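Local coordinates for cellulosomal-scaffolding protein A (Clostridium thermocellum, PDB 4B9F), which probably anchors the cellulosome to crystalline cellulose through its family 3a carbohydrate-binding module, at residues P20-T25 with L37-Y42; W54-A59 with Q110-K115. All blocks are in the same frame, centred on the assembly; numbering follows the deposited sequence.

Overall arrangement
Interaction 1 lies near the centre of the chain, and interaction 2 lies further out and is only partly buried. Interaction 1 is packing between the two sheets of the sandwich, and its chemistry is apolar. Interaction 2 is pairing of neighbouring strands within one sheet, with backbone bonds, a salt bridge and bridging waters. The two meet because strands 20-26 and 106-115 are neighbours in the same sheet. P20 O lies 2.9 Å from G111 N, probably as a hydrogen bond. On the inner side, the rings of Y41 and F113 touch. One sheet has an apolar inner face, in interaction 1, and an outer face where charged, polar and aromatic side chains mix, as in interaction 2.

Interaction 1. Residues P20-T25 with L37-Y42; sequences PQFKVT and LTLRYY
F22 and L39 lead a buried apolar contact between the two facing sheets of the beta sandwich. The segment axes approach to 9.4 Å, and their directions differ by 145°. The backbones are too far apart to pair, and side chains fill the gap. L39 CD1 lies over one face of the F22 ring, 4.2 Å from the ring centroid and displaced toward the rim, in a CH-pi contact. With CG anti to its own carbonyl carbon (chi1 -79°), the F22 ring presents a face to L39. The two side chains pass each other in opposite directions. The ring tip, F22 CZ, reaches the backbone R40 O edge-on at 4.0 Å. The other methyl of L39, CD2, meets V24 CG2 at 4.0 Å. V24 CG1 touches L37 CD2 more loosely at 4.3 Å. At the other end, P20 CB sits over a face of the Y41 ring, 4.0 Å from Y41 CD1. Y41 OH is hydrogen-bonded to N8 ND2. F6, on strand 2-8, meets the rings of both F22 and Y41. I94 and L92 of strand 88-96, in the sheet opposite 20-25, touch F22 and P20; in that sheet A143 of strand 142-145 lies beside L39.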
loop_
_atom_site.group_PDB
_atom_site.type_symbol
_atom_site.label_atom_id
_atom_site.label_comp_id
_atom_site.label_asym_id
_atom_site.label_seq_id
_atom_site.Cartn_x
_atom_site.Cartn_y
_atom_site.Cartn_z
ATOM N N PRO A 20 -4.663 2.315 3.976
ATOM C CA PRO A 20 -4.487 2.121 2.535
ATOM C C PRO A 20 -4.890 0.703 2.135
ATOM O O PRO A 20 -4.418 -0.264 2.738
ATOM C CB PRO A 20 -2.981 2.353 2.329
ATOM C CG PRO A 20 -2.374 2.076 3.660
ATOM C CD PRO A 20 -3.390 2.378 4.711
ATOM N N GLN A 21 -5.750 0.586 1.125
ATOM C CA GLN A 21 -6.149 -0.717 0.588
ATOM C C GLN A 21 -5.565 -0.868 -0.811
ATOM O O GLN A 21 -5.856 -0.055 -1.687
ATOM C CB GLN A 21 -7.676 -0.830 0.497
ATOM C CG GLN A 21 -8.427 -0.277 1.696
ATOM C CD GLN A 21 -8.342 -1.169 2.908
ATOM O OE1 GLN A 21 -8.737 -2.338 2.865
ATOM N NE2 GLN A 21 -7.844 -0.616 4.010
ATOM N N PHE A 22 -4.736 -1.891 -1.018
ATOM C CA PHE A 22 -4.124 -2.139 -2.319
ATOM C C PHE A 22 -4.613 -3.449 -2.904
ATOM O O PHE A 22 -4.801 -4.435 -2.177
ATOM C CB PHE A 22 -2.602 -2.270 -2.191
ATOM C CG PHE A 22 -1.852 -0.968 -2.080
ATOM C CD1 PHE A 22 -1.599 -0.401 -0.845
ATOM C CD2 PHE A 22 -1.334 -0.352 -3.219
ATOM C CE1 PHE A 22 -0.871 0.782 -0.737
ATOM C CE2 PHE A 22 -0.613 0.819 -3.118
ATOM C CZ PHE A 22 -0.378 1.386 -1.879
ATOM N N LYS A 23 -4.758 -3.487 -4.224
ATOM C CA LYS A 23 -4.964 -4.753 -4.924
ATOM C C LYS A 23 -4.067 -4.765 -6.145
ATOM O O LYS A 23 -4.189 -3.899 -7.017
ATOM C CB LYS A 23 -6.426 -4.953 -5.334
ATOM C CG LYS A 23 -6.681 -6.307 -6.007
ATOM C CD LYS A 23 -8.140 -6.738 -5.929
ATOM C CE LYS A 23 -9.061 -5.737 -6.576
ATOM N NZ LYS A 23 -10.418 -6.337 -6.757
ATOM N N VAL A 24 -3.166 -5.736 -6.207
ATOM C CA VAL A 24 -2.181 -5.792 -7.281
ATOM C C VAL A 24 -2.418 -7.054 -8.093
ATOM O O VAL A 24 -2.451 -8.159 -7.541
ATOM C CB VAL A 24 -0.747 -5.813 -6.707
ATOM C CG1 VAL A 24 0.285 -5.862 -7.838
ATOM C CG2 VAL A 24 -0.512 -4.617 -5.797
ATOM N N THR A 25 -2.598 -6.895 -9.402
ATOM C CA THR A 25 -2.908 -8.021 -10.269
ATOM C C THR A 25 -1.776 -8.242 -11.265
ATOM O O THR A 25 -1.299 -7.293 -11.886
ATOM C CB THR A 25 -4.225 -7.773 -11.039
ATOM O OG1 THR A 25 -5.288 -7.539 -10.103
ATOM C CG2 THR A 25 -4.568 -8.966 -11.917
ATOM N N LEU A 37 8.597 -7.197 -4.491
ATOM C CA LEU A 37 7.604 -6.167 -4.783
ATOM C C LEU A 37 7.452 -5.196 -3.626
ATOM O O LEU A 37 7.301 -5.608 -2.476
ATOM C CB LEU A 37 6.246 -6.799 -5.076
ATOM C CG LEU A 37 5.119 -5.822 -5.423
ATOM C CD1 LEU A 37 5.397 -5.094 -6.741
ATOM C CD2 LEU A 37 3.784 -6.552 -5.491
ATOM N N THR A 38 7.509 -3.901 -3.922
ATOM C CA THR A 38 7.201 -2.904 -2.904
ATOM C C THR A 38 6.140 -1.937 -3.420
ATOM O O THR A 38 6.043 -1.696 -4.632
ATOM C CB THR A 38 8.443 -2.123 -2.448
ATOM O OG1 THR A 38 9.075 -1.539 -3.589
ATOM C CG2 THR A 38 9.426 -3.037 -1.720
ATOM N N LEU A 39 5.341 -1.406 -2.497
ATOM C CA LEU A 39 4.269 -0.473 -2.802
ATOM C C LEU A 39 4.469 0.770 -1.951
ATOM O O LEU A 39 4.856 0.664 -0.778
ATOM C CB LEU A 39 2.913 -1.103 -2.459
ATOM C CG LEU A 39 2.650 -2.479 -3.077
ATOM C CD1 LEU A 39 1.366 -3.093 -2.504
ATOM C CD2 LEU A 39 2.557 -2.393 -4.579
ATOM N N ARG A 40 4.191 1.945 -2.511
ATOM C CA ARG A 40 4.371 3.179 -1.754
ATOM C C ARG A 40 3.083 3.972 -1.659
ATOM O O ARG A 40 2.376 4.165 -2.660
ATOM C CB ARG A 40 5.461 4.061 -2.377
ATOM C CG ARG A 40 6.811 3.425 -2.417
ATOM C CD ARG A 40 7.876 4.370 -2.941
ATOM N NE ARG A 40 9.129 3.646 -3.082
ATOM C CZ ARG A 40 10.232 4.145 -3.623
ATOM N NH1 ARG A 40 10.260 5.401 -4.057
ATOM N NH2 ARG A 40 11.316 3.386 -3.719
ATOM N N TYR A 41 2.793 4.420 -0.434
ATOM C CA TYR A 41 1.682 5.309 -0.137
ATOM C C TYR A 41 2.259 6.610 0.433
ATOM O O TYR A 41 2.833 6.609 1.520
ATOM C CB TYR A 41 0.725 4.647 0.869
ATOM C CG TYR A 41 -0.444 5.539 1.212
ATOM C CD1 TYR A 41 -1.576 5.568 0.407
ATOM C CD2 TYR A 41 -0.410 6.387 2.322
ATOM C CE1 TYR A 41 -2.641 6.403 0.691
ATOM C CE2 TYR A 41 -1.474 7.225 2.615
ATOM C CZ TYR A 41 -2.586 7.224 1.793
ATOM O OH TYR A 41 -3.655 8.044 2.040
ATOM N N TYR A 42 2.105 7.707 -0.311
ATOM C CA TYR A 42 2.731 8.976 0.037
ATOM C C TYR A 42 1.781 9.889 0.792
ATOM O O TYR A 42 0.608 10.031 0.427
ATOM C CB TYR A 42 3.173 9.705 -1.229
ATOM C CG TYR A 42 4.044 8.916 -2.169
ATOM C CD1 TYR A 42 5.427 8.893 -2.008
ATOM C CD2 TYR A 42 3.495 8.256 -3.268
ATOM C CE1 TYR A 42 6.240 8.207 -2.901
ATOM C CE2 TYR A 42 4.302 7.558 -4.166
ATOM C CZ TYR A 42 5.672 7.546 -3.974
ATOM O OH TYR A 42 6.469 6.882 -4.879
#

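Interaction 2. Residues W54-A59 with Q110-K115; sequences WCDHAA and QGRFAK
W54 and R112 form an antiparallel hydrogen-bonded pair, and the chain of 54-59 then turns a corner at D56 while 110-115 runs on as strand. W54 N donates to R112 O at 2.9 Å; the return bond from R112 N to W54 O is weak. Beyond the C55-G111 pair, D56 N donates to Q110 O at 2.8 Å and Q110 N donates to H57 O. R112 NE gives D56 OD1 a straight bond of 2.9 Å (179°), in the guanidinium plane and onto the syn lone pair, as part of a salt bridge. A water bridges the same OD1 to R112 NH2. Two more waters donate to D56 OD2, tying it to G111 O and Q110 NE2. The carboxylate thus accepts four bonds, which should hold its rotation. W54, H57, Q110 and R112 share the outer face of this sheet, with D56 at the corner. This face is consistent with the flat surface by which family 3a modules are thought to bind crystalline cellulose; W118 touches W54 there, and Y67 touches H57. A bend at chi3 (57°) lays the R112 guanidinium with one face against W54, R112 NH1 3.4 Å from W54 CE3 and the planes 17° apart. W54 CZ3 touches A114 CB at 4.2 Å. H57 and Q110 run side by side, with Q110 OE1 at the imidazole edge, 3.4 Å from H57 CD2; OE1 is hydrogen-bonded to Q108 NE2.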
loop_
_atom_site.group_PDB
_atom_site.type_symbol
_atom_site.label_atom_id
_atom_site.label_comp_id
_atom_site.label_asym_id
_atom_site.label_seq_id
_atom_site.Cartn_x
_atom_site.Cartn_y
_atom_site.Cartn_z
ATOM N N TRP A 54 0.406 -2.173 10.518
ATOM C CA TRP A 54 -0.054 -3.550 10.609
ATOM C C TRP A 54 -0.928 -3.836 9.408
ATOM O O TRP A 54 -1.644 -2.958 8.936
ATOM C CB TRP A 54 -0.873 -3.783 11.883
ATOM C CG TRP A 54 -0.234 -3.241 13.131
ATOM C CD1 TRP A 54 0.665 -3.873 13.956
ATOM C CD2 TRP A 54 -0.467 -1.953 13.707
ATOM N NE1 TRP A 54 1.010 -3.043 15.002
ATOM C CE2 TRP A 54 0.321 -1.862 14.874
ATOM C CE3 TRP A 54 -1.266 -0.862 13.343
ATOM C CZ2 TRP A 54 0.328 -0.719 15.682
ATOM C CZ3 TRP A 54 -1.252 0.268 14.136
ATOM C CH2 TRP A 54 -0.462 0.332 15.296
ATOM N N CYS A 55 -0.886 -5.058 8.901
ATOM C CA CYS A 55 -1.856 -5.452 7.890
ATOM C C CYS A 55 -3.054 -6.132 8.561
ATOM O O CYS A 55 -2.873 -7.111 9.281
ATOM C CB CYS A 55 -1.205 -6.391 6.881
ATOM S SG CYS A 55 -2.293 -6.874 5.544
ATOM N N ASP A 56 -4.263 -5.612 8.330
ATOM C CA ASP A 56 -5.494 -6.217 8.873
ATOM C C ASP A 56 -5.778 -7.563 8.210
ATOM O O ASP A 56 -6.301 -8.499 8.826
ATOM C CB ASP A 56 -6.726 -5.344 8.588
ATOM C CG ASP A 56 -6.761 -4.055 9.375
ATOM O OD1 ASP A 56 -6.035 -3.928 10.385
ATOM O OD2 ASP A 56 -7.576 -3.174 8.988
ATOM N N HIS A 57 -5.483 -7.644 6.919
ATOM C CA HIS A 57 -5.853 -8.796 6.117
ATOM C C HIS A 57 -5.138 -8.701 4.784
ATOM O O HIS A 57 -5.156 -7.655 4.144
ATOM C CB HIS A 57 -7.364 -8.800 5.863
ATOM C CG HIS A 57 -7.803 -9.860 4.909
ATOM N ND1 HIS A 57 -7.576 -11.198 5.138
ATOM C CD2 HIS A 57 -8.435 -9.782 3.715
ATOM C CE1 HIS A 57 -8.062 -11.904 4.132
ATOM N NE2 HIS A 57 -8.593 -11.068 3.256
ATOM N N ALA A 58 -4.511 -9.789 4.360
ATOM C CA ALA A 58 -3.979 -9.868 3.002
ATOM C C ALA A 58 -4.116 -11.286 2.502
ATOM O O ALA A 58 -3.977 -12.243 3.268
ATOM C CB ALA A 58 -2.520 -9.429 2.954
ATOM N N ALA A 59 -4.369 -11.423 1.209
ATOM C CA ALA A 59 -4.485 -12.747 0.627
ATOM C C ALA A 59 -4.078 -12.724 -0.826
ATOM O O ALA A 59 -4.257 -11.714 -1.521
ATOM C CB ALA A 59 -5.913 -13.299 0.782
ATOM N N GLN A 110 -4.949 -5.054 3.032
ATOM C CA GLN A 110 -5.724 -4.090 3.801
ATOM C C GLN A 110 -4.809 -3.570 4.903
ATOM O O GLN A 110 -4.643 -4.199 5.947
ATOM C CB GLN A 110 -7.005 -4.755 4.311
ATOM C CG GLN A 110 -7.781 -5.295 3.111
ATOM C CD GLN A 110 -9.079 -6.007 3.414
ATOM O OE1 GLN A 110 -9.559 -6.752 2.571
ATOM N NE2 GLN A 110 -9.661 -5.774 4.595
ATOM N N GLY A 111 -4.156 -2.446 4.619
ATOM C CA GLY A 111 -3.129 -1.911 5.493
ATOM C C GLY A 111 -3.661 -0.917 6.497
ATOM O O GLY A 111 -4.741 -0.361 6.321
ATOM N N ARG A 112 -2.890 -0.679 7.553
ATOM C CA ARG A 112 -3.303 0.254 8.582
ATOM C C ARG A 112 -2.066 0.795 9.272
ATOM O O ARG A 112 -1.130 0.041 9.564
ATOM C CB ARG A 112 -4.196 -0.455 9.602
ATOM C CG ARG A 112 -4.743 0.451 10.688
ATOM C CD ARG A 112 -5.890 -0.235 11.418
ATOM N NE ARG A 112 -5.471 -1.513 11.968
ATOM C CZ ARG A 112 -4.853 -1.652 13.140
ATOM N NH1 ARG A 112 -4.606 -0.585 13.893
ATOM N NH2 ARG A 112 -4.481 -2.859 13.564
ATOM N N PHE A 113 -2.048 2.092 9.542
ATOM C CA PHE A 113 -0.943 2.639 10.327
ATOM C C PHE A 113 -1.378 3.787 11.221
ATOM O O PHE A 113 -2.397 4.442 10.971
ATOM C CB PHE A 113 0.298 2.962 9.478
ATOM C CG PHE A 113 0.126 4.076 8.481
ATOM C CD1 PHE A 113 0.394 5.390 8.843
ATOM C CD2 PHE A 113 -0.206 3.808 7.156
ATOM C CE1 PHE A 113 0.317 6.421 7.911
ATOM C CE2 PHE A 113 -0.295 4.835 6.226
ATOM C CZ PHE A 113 -0.039 6.141 6.606
ATOM N N ALA A 114 -0.598 4.012 12.274
ATOM C CA ALA A 114 -0.902 5.040 13.248
ATOM C C ALA A 114 0.375 5.537 13.884
ATOM O O ALA A 114 1.409 4.856 13.861
ATOM C CB ALA A 114 -1.809 4.476 14.329
ATOM N N LYS A 115 0.293 6.720 14.472
ATOM C CA LYS A 115 1.375 7.225 15.304
ATOM C C LYS A 115 1.345 6.494 16.639
ATOM O O LYS A 115 0.278 6.094 17.114
ATOM C CB LYS A 115 1.221 8.722 15.519
ATOM C CG LYS A 115 1.395 9.513 14.233
ATOM C CD LYS A 115 1.002 10.953 14.428
ATOM C CE LYS A 115 1.290 11.745 13.185
ATOM N NZ LYS A 115 0.923 13.180 13.299
HETATM O O HOH W 1 -7.286 -1.505 6.756
HETATM O O HOH W 2 -9.529 -4.182 7.043
HETATM O O HOH W 3 -4.339 -5.106 11.914
#